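Local structure of lipoprotein (Mycoplasma mycoides subsp. capri, 7ADK) at residues D628-Y633 and G694-Y699; E746-F751 and A781-A786. The protein probably acts as a mycoplasma lipoprotein peptidase of the chymotrypsin-like PA clan. One frame throughout, in Å; residues are numbered along the deposited sequence.

Contact 1: residues D628-Y633 and G694-Y699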
loop_
_atom_site.group_PDB
_atom_site.type_symbol
_atom_site.label_atom_id
_atom_site.label_comp_id
_atom_site.label_asym_id
_atom_site.label_seq_id
_atom_site.Cartn_x
_atom_site.Cartn_y
_atom_site.Cartn_z
ATOM N N ASP B 628 -33.299 -0.723 -3.361
ATOM C CA ASP B 628 -32.632 -1.754 -4.151
ATOM C C ASP B 628 -31.957 -2.767 -3.212
ATOM O O ASP B 628 -31.349 -2.378 -2.214
ATOM C CB ASP B 628 -31.583 -1.154 -5.097
ATOM C CG ASP B 628 -32.103 -0.326 -6.267
ATOM O OD1 ASP B 628 -33.260 -0.501 -6.682
ATOM O OD2 ASP B 628 -31.336 0.491 -6.813
ATOM N N LEU B 629 -32.015 -4.052 -3.542
ATOM C CA LEU B 629 -31.094 -5.030 -2.992
ATOM C C LEU B 629 -29.690 -4.779 -3.538
ATOM O O LEU B 629 -29.495 -4.239 -4.620
ATOM C CB LEU B 629 -31.580 -6.464 -3.250
ATOM C CG LEU B 629 -32.314 -7.076 -2.051
ATOM C CD1 LEU B 629 -33.608 -6.354 -1.714
ATOM C CD2 LEU B 629 -32.625 -8.536 -2.301
ATOM N N ASP B 630 -28.744 -5.132 -2.690
ATOM C CA ASP B 630 -27.322 -4.871 -2.780
ATOM C C ASP B 630 -26.603 -6.193 -2.967
ATOM O O ASP B 630 -27.020 -7.202 -2.414
ATOM C CB ASP B 630 -26.855 -4.270 -1.454
ATOM C CG ASP B 630 -27.346 -2.854 -1.205
ATOM O OD1 ASP B 630 -27.109 -1.999 -2.075
ATOM O OD2 ASP B 630 -27.861 -2.549 -0.106
ATOM N N SER B 631 -25.482 -6.209 -3.661
ATOM C CA SER B 631 -24.514 -7.278 -3.480
ATOM C C SER B 631 -23.404 -6.786 -2.558
ATOM O O SER B 631 -22.771 -5.759 -2.800
ATOM C CB SER B 631 -23.981 -7.789 -4.810
ATOM O OG SER B 631 -25.009 -8.310 -5.631
ATOM N N LEU B 632 -23.138 -7.527 -1.494
ATOM C CA LEU B 632 -22.059 -7.279 -0.544
ATOM C C LEU B 632 -20.965 -8.302 -0.774
ATOM O O LEU B 632 -21.223 -9.497 -0.716
ATOM C CB LEU B 632 -22.538 -7.368 0.916
ATOM C CG LEU B 632 -23.539 -6.330 1.428
ATOM C CD1 LEU B 632 -23.152 -4.949 0.966
ATOM C CD2 LEU B 632 -24.981 -6.618 1.050
ATOM N N TYR B 633 -19.746 -7.842 -1.015
ATOM C CA TYR B 633 -18.594 -8.718 -0.955
ATOM C C TYR B 633 -17.333 -8.040 -0.393
ATOM O O TYR B 633 -16.315 -7.981 -1.069
ATOM C CB TYR B 633 -18.403 -9.569 -2.246
ATOM C CG TYR B 633 -18.840 -9.017 -3.572
ATOM C CD1 TYR B 633 -20.164 -9.144 -4.003
ATOM C CD2 TYR B 633 -17.900 -8.420 -4.404
ATOM C CE1 TYR B 633 -20.564 -8.589 -5.232
ATOM C CE2 TYR B 633 -18.325 -7.772 -5.567
ATOM C CZ TYR B 633 -19.668 -7.806 -5.965
ATOM O OH TYR B 633 -20.117 -6.978 -6.956
ATOM N N GLY B 694 -24.411 -1.600 -1.197
ATOM C CA GLY B 694 -23.522 -2.433 -2.000
ATOM C C GLY B 694 -23.399 -1.928 -3.442
ATOM O O GLY B 694 -23.710 -0.780 -3.754
ATOM N N ASN B 695 -22.942 -2.801 -4.328
ATOM C CA ASN B 695 -23.028 -2.619 -5.775
ATOM C C ASN B 695 -23.784 -3.798 -6.403
ATOM O O ASN B 695 -24.422 -4.574 -5.695
ATOM C CB ASN B 695 -21.627 -2.315 -6.347
ATOM C CG ASN B 695 -21.033 -1.001 -5.867
ATOM O OD1 ASN B 695 -19.869 -0.916 -5.534
ATOM N ND2 ASN B 695 -21.772 0.084 -5.788
ATOM N N PHE B 696 -23.793 -3.883 -7.729
ATOM C CA PHE B 696 -24.799 -4.634 -8.475
ATOM C C PHE B 696 -24.166 -5.589 -9.491
ATOM O O PHE B 696 -22.993 -5.951 -9.397
ATOM C CB PHE B 696 -25.755 -3.615 -9.119
ATOM C CG PHE B 696 -26.293 -2.562 -8.172
ATOM C CD1 PHE B 696 -27.391 -2.863 -7.349
ATOM C CD2 PHE B 696 -25.679 -1.296 -8.087
ATOM C CE1 PHE B 696 -27.861 -1.909 -6.436
ATOM C CE2 PHE B 696 -26.155 -0.341 -7.177
ATOM C CZ PHE B 696 -27.242 -0.655 -6.345
ATOM N N PHE B 697 -24.952 -6.013 -10.474
ATOM C CA PHE B 697 -24.513 -6.800 -11.618
ATOM C C PHE B 697 -23.765 -5.990 -12.698
ATOM O O PHE B 697 -24.005 -4.807 -12.911
ATOM C CB PHE B 697 -25.733 -7.504 -12.200
ATOM C CG PHE B 697 -26.541 -8.354 -11.237
ATOM C CD1 PHE B 697 -25.920 -9.382 -10.508
ATOM C CD2 PHE B 697 -27.925 -8.146 -11.107
ATOM C CE1 PHE B 697 -26.674 -10.184 -9.641
ATOM C CE2 PHE B 697 -28.682 -8.989 -10.287
ATOM C CZ PHE B 697 -28.052 -9.997 -9.549
ATOM N N SER B 698 -22.837 -6.645 -13.380
ATOM C CA SER B 698 -21.975 -6.097 -14.423
ATOM C C SER B 698 -22.637 -6.090 -15.806
ATOM O O SER B 698 -23.225 -7.079 -16.234
ATOM C CB SER B 698 -20.720 -6.953 -14.467
ATOM O OG SER B 698 -19.766 -6.417 -15.333
ATOM N N TYR B 699 -22.491 -5.005 -16.563
ATOM C CA TYR B 699 -22.925 -4.888 -17.963
ATOM C C TYR B 699 -21.826 -5.409 -18.924
ATOM O O TYR B 699 -21.608 -4.865 -20.000
ATOM C CB TYR B 699 -23.395 -3.444 -18.264
ATOM C CG TYR B 699 -24.724 -2.980 -17.670
ATOM C CD1 TYR B 699 -24.954 -2.993 -16.279
ATOM C CD2 TYR B 699 -25.729 -2.465 -18.516
ATOM C CE1 TYR B 699 -26.168 -2.524 -15.745
ATOM C CE2 TYR B 699 -26.937 -1.973 -17.988
ATOM C CZ TYR B 699 -27.160 -2.006 -16.597
ATOM O OH TYR B 699 -28.302 -1.489 -16.082
#

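Contact 2: residues E746-F751 and A781-A786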
loop_
_atom_site.group_PDB
_atom_site.type_symbol
_atom_site.label_atom_id
_atom_site.label_comp_id
_atom_site.label_asym_id
_atom_site.label_seq_id
_atom_site.Cartn_x
_atom_site.Cartn_y
_atom_site.Cartn_z
ATOM N N GLU B 746 -24.740 -18.681 -12.563
ATOM C CA GLU B 746 -23.642 -17.831 -12.118
ATOM C C GLU B 746 -23.898 -16.338 -12.338
ATOM O O GLU B 746 -24.729 -15.930 -13.145
ATOM C CB GLU B 746 -22.305 -18.271 -12.732
ATOM C CG GLU B 746 -21.889 -19.681 -12.307
ATOM C CD GLU B 746 -20.419 -20.039 -12.543
ATOM O OE1 GLU B 746 -19.656 -19.255 -13.131
ATOM O OE2 GLU B 746 -20.020 -21.159 -12.171
ATOM N N ILE B 747 -23.177 -15.535 -11.561
ATOM C CA ILE B 747 -23.352 -14.097 -11.368
ATOM C C ILE B 747 -22.073 -13.352 -11.756
ATOM O O ILE B 747 -20.982 -13.855 -11.503
ATOM C CB ILE B 747 -23.711 -13.849 -9.891
ATOM C CG1 ILE B 747 -24.973 -14.603 -9.422
ATOM C CG2 ILE B 747 -23.827 -12.368 -9.568
ATOM C CD1 ILE B 747 -26.254 -14.283 -10.168
ATOM N N LEU B 748 -22.201 -12.168 -12.354
ATOM C CA LEU B 748 -21.096 -11.256 -12.659
ATOM C C LEU B 748 -21.168 -9.991 -11.767
ATOM O O LEU B 748 -21.869 -9.040 -12.110
ATOM C CB LEU B 748 -21.057 -10.887 -14.156
ATOM C CG LEU B 748 -20.716 -11.980 -15.184
ATOM C CD1 LEU B 748 -19.398 -12.660 -14.854
ATOM C CD2 LEU B 748 -21.780 -13.050 -15.389
ATOM N N PRO B 749 -20.464 -9.964 -10.628
ATOM C CA PRO B 749 -20.277 -8.775 -9.802
ATOM C C PRO B 749 -19.638 -7.581 -10.523
ATOM O O PRO B 749 -18.670 -7.739 -11.271
ATOM C CB PRO B 749 -19.382 -9.262 -8.662
ATOM C CG PRO B 749 -18.722 -10.530 -9.164
ATOM C CD PRO B 749 -19.859 -11.112 -9.967
ATOM N N ARG B 750 -20.156 -6.371 -10.264
ATOM C CA ARG B 750 -19.803 -5.121 -10.973
ATOM C C ARG B 750 -18.338 -4.681 -10.870
ATOM O O ARG B 750 -17.690 -4.531 -11.902
ATOM C CB ARG B 750 -20.747 -3.997 -10.521
ATOM C CG ARG B 750 -20.509 -2.652 -11.206
ATOM C CD ARG B 750 -21.443 -1.592 -10.632
ATOM N NE ARG B 750 -21.268 -0.306 -11.303
ATOM C CZ ARG B 750 -21.652 0.877 -10.882
ATOM N NH1 ARG B 750 -22.342 1.056 -9.801
ATOM N NH2 ARG B 750 -21.335 1.927 -11.558
ATOM N N PHE B 751 -17.848 -4.412 -9.660
ATOM C CA PHE B 751 -16.536 -3.806 -9.407
ATOM C C PHE B 751 -15.604 -4.812 -8.727
ATOM O O PHE B 751 -15.184 -4.592 -7.598
ATOM C CB PHE B 751 -16.701 -2.522 -8.559
ATOM C CG PHE B 751 -17.291 -1.270 -9.196
ATOM C CD1 PHE B 751 -17.030 -0.927 -10.537
ATOM C CD2 PHE B 751 -17.994 -0.365 -8.381
ATOM C CE1 PHE B 751 -17.463 0.305 -11.051
ATOM C CE2 PHE B 751 -18.437 0.861 -8.898
ATOM C CZ PHE B 751 -18.155 1.205 -10.229
ATOM N N ALA B 781 -11.578 -7.633 -18.198
ATOM C CA ALA B 781 -13.036 -7.462 -18.144
ATOM C C ALA B 781 -13.491 -6.517 -17.022
ATOM O O ALA B 781 -14.592 -5.977 -17.074
ATOM C CB ALA B 781 -13.695 -8.821 -17.904
ATOM N N ARG B 782 -12.673 -6.374 -15.975
ATOM C CA ARG B 782 -12.978 -5.658 -14.738
ATOM C C ARG B 782 -14.149 -6.297 -13.966
ATOM O O ARG B 782 -14.874 -5.623 -13.247
ATOM C CB ARG B 782 -13.081 -4.141 -15.005
ATOM C CG ARG B 782 -12.008 -3.612 -15.975
ATOM C CD ARG B 782 -11.933 -2.085 -16.012
ATOM N NE ARG B 782 -11.128 -1.624 -17.157
ATOM C CZ ARG B 782 -11.568 -1.114 -18.286
ATOM N NH1 ARG B 782 -12.835 -0.949 -18.537
ATOM N NH2 ARG B 782 -10.740 -0.753 -19.214
ATOM N N THR B 783 -14.332 -7.607 -14.108
ATOM C CA THR B 783 -15.381 -8.397 -13.466
ATOM C C THR B 783 -14.886 -9.831 -13.270
ATOM O O THR B 783 -13.755 -10.176 -13.597
ATOM C CB THR B 783 -16.691 -8.282 -14.267
ATOM O OG1 THR B 783 -17.795 -8.848 -13.619
ATOM C CG2 THR B 783 -16.652 -8.958 -15.623
ATOM N N GLY B 784 -15.710 -10.695 -12.716
ATOM C CA GLY B 784 -15.411 -12.107 -12.566
ATOM C C GLY B 784 -16.653 -12.890 -12.190
ATOM O O GLY B 784 -17.740 -12.335 -12.195
ATOM N N LEU B 785 -16.517 -14.170 -11.877
ATOM C CA LEU B 785 -17.621 -15.120 -11.878
ATOM C C LEU B 785 -17.905 -15.709 -10.499
ATOM O O LEU B 785 -16.981 -16.105 -9.789
ATOM C CB LEU B 785 -17.306 -16.211 -12.896
ATOM C CG LEU B 785 -17.183 -15.686 -14.338
ATOM C CD1 LEU B 785 -15.873 -16.131 -14.961
ATOM C CD2 LEU B 785 -18.332 -16.180 -15.192
ATOM N N ALA B 786 -19.183 -15.805 -10.133
ATOM C CA ALA B 786 -19.632 -16.361 -8.858
ATOM C C ALA B 786 -20.711 -17.451 -8.997
ATOM O O ALA B 786 -21.696 -17.265 -9.700
ATOM C CB ALA B 786 -20.073 -15.215 -7.947
#

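Contact 1: residues D628-Y633 and G694-Y699
Two loop segments, 628-633 and 694-699, come together at a single antiparallel bridge, with Ser631 and Asn695 forming the hydrogen-bonded pair at 5.4 Å between their CA atoms. The stronger half runs from Ser631 N to Asn695 O, 2.8 Å and nearly along the C=O axis (168°); the return bond, Asn695 N to Ser631 O, is weak at 3.3 Å. Asp630 reaches across as well: its CG stands beside the backbone N, anti to the carbonyl carbon (chi1 -71°), which swings OD1 within 2.9 Å of Gly694 N for a weak, bent hydrogen bond. The other carboxylate oxygen, OD2, makes salt bridges to Arg274 and Lys693, so this buried acid probably stays ionised. Gly694 has no side chain in the way, and its CA lies against Ser631 O and is 3.9 Å from Leu632 CD1. Further along, the Phe696 ring turns its CE1 edge to Leu629 O at 3.4 Å, while Asp628 CB comes to the same CE1 obliquely. Asp630 O also takes a hydrogen bond from Thr765 OG1, tying the pair to strand 761-765. The whole is an isolated beta bridge joining two long loops inside the DUF31 peptidase region.

Contact 2: residues E746-F751 and A781-A786
At the strand end of this contact, Ile747 and Ala786 form an antiparallel hydrogen-bonded pair: Ile747 N gives to Ala786 O at 2.9 Å, Ala786 N to Ile747 O at 3.0 Å, both bonds lying in the carbonyl planes. Ile747 CB and Ala786 CB sit 4.3 Å apart on one face of the sheet, over Ala772 of strand 769-778. Two residues on, the ladder changes character. Pro749 has no N-H, so Gly784 O meets Pro749 CD instead, at 3.3 Å, with Leu748 CA also directed at that oxygen. Pro749 O is taken by Thr783 OG1 at 2.7 Å, the hydroxyl approaching from above the carbonyl plane, 31° out of it. OG1 is put there by lying anti to the backbone N (chi1 -171°), which leaves CG2 in the crowded position between N and the carbonyl carbon. Leu748 and Leu785 lie side by side pointing the same way, CD1 to CD2 at 3.7 Å, and Glu746 crosses Leu785 obliquely, its OE1 3.9 Å from Leu785 CB. Behind Thr783, a G1 beta bulge sets Arg782 and Thr783 together opposite Asn778. Arg750 NE hydrogen-bonds to Lys255 O. The chemistry thus implies a strand pair that begins with regular amide bonds and, at the proline, is continued by one side-chain hydroxyl.

Both contacts are buried, but contact 2 lies nearer the centre of the chain, about 10 Å from it centre to centre against about 17 Å for contact 1. They share no segment, yet 694-699 runs beside 746-751: Ser698 N lies 2.9 Å from Leu748 O and Phe696 O 3.0 Å from Arg750 N, both probable hydrogen bonds. Tyr633 of contact 1 also packs on Pro749. Contact 2 joins strands 737-747 and 783-792 of a mixed sheet, consistent with a barrel of the PA-clan fold, while contact 1 ties loops along its flank. Contact 2 combines regular amide bonds and a buried hydroxyl bond with apolar packing; contact 1 has one good backbone bond and two weak ones.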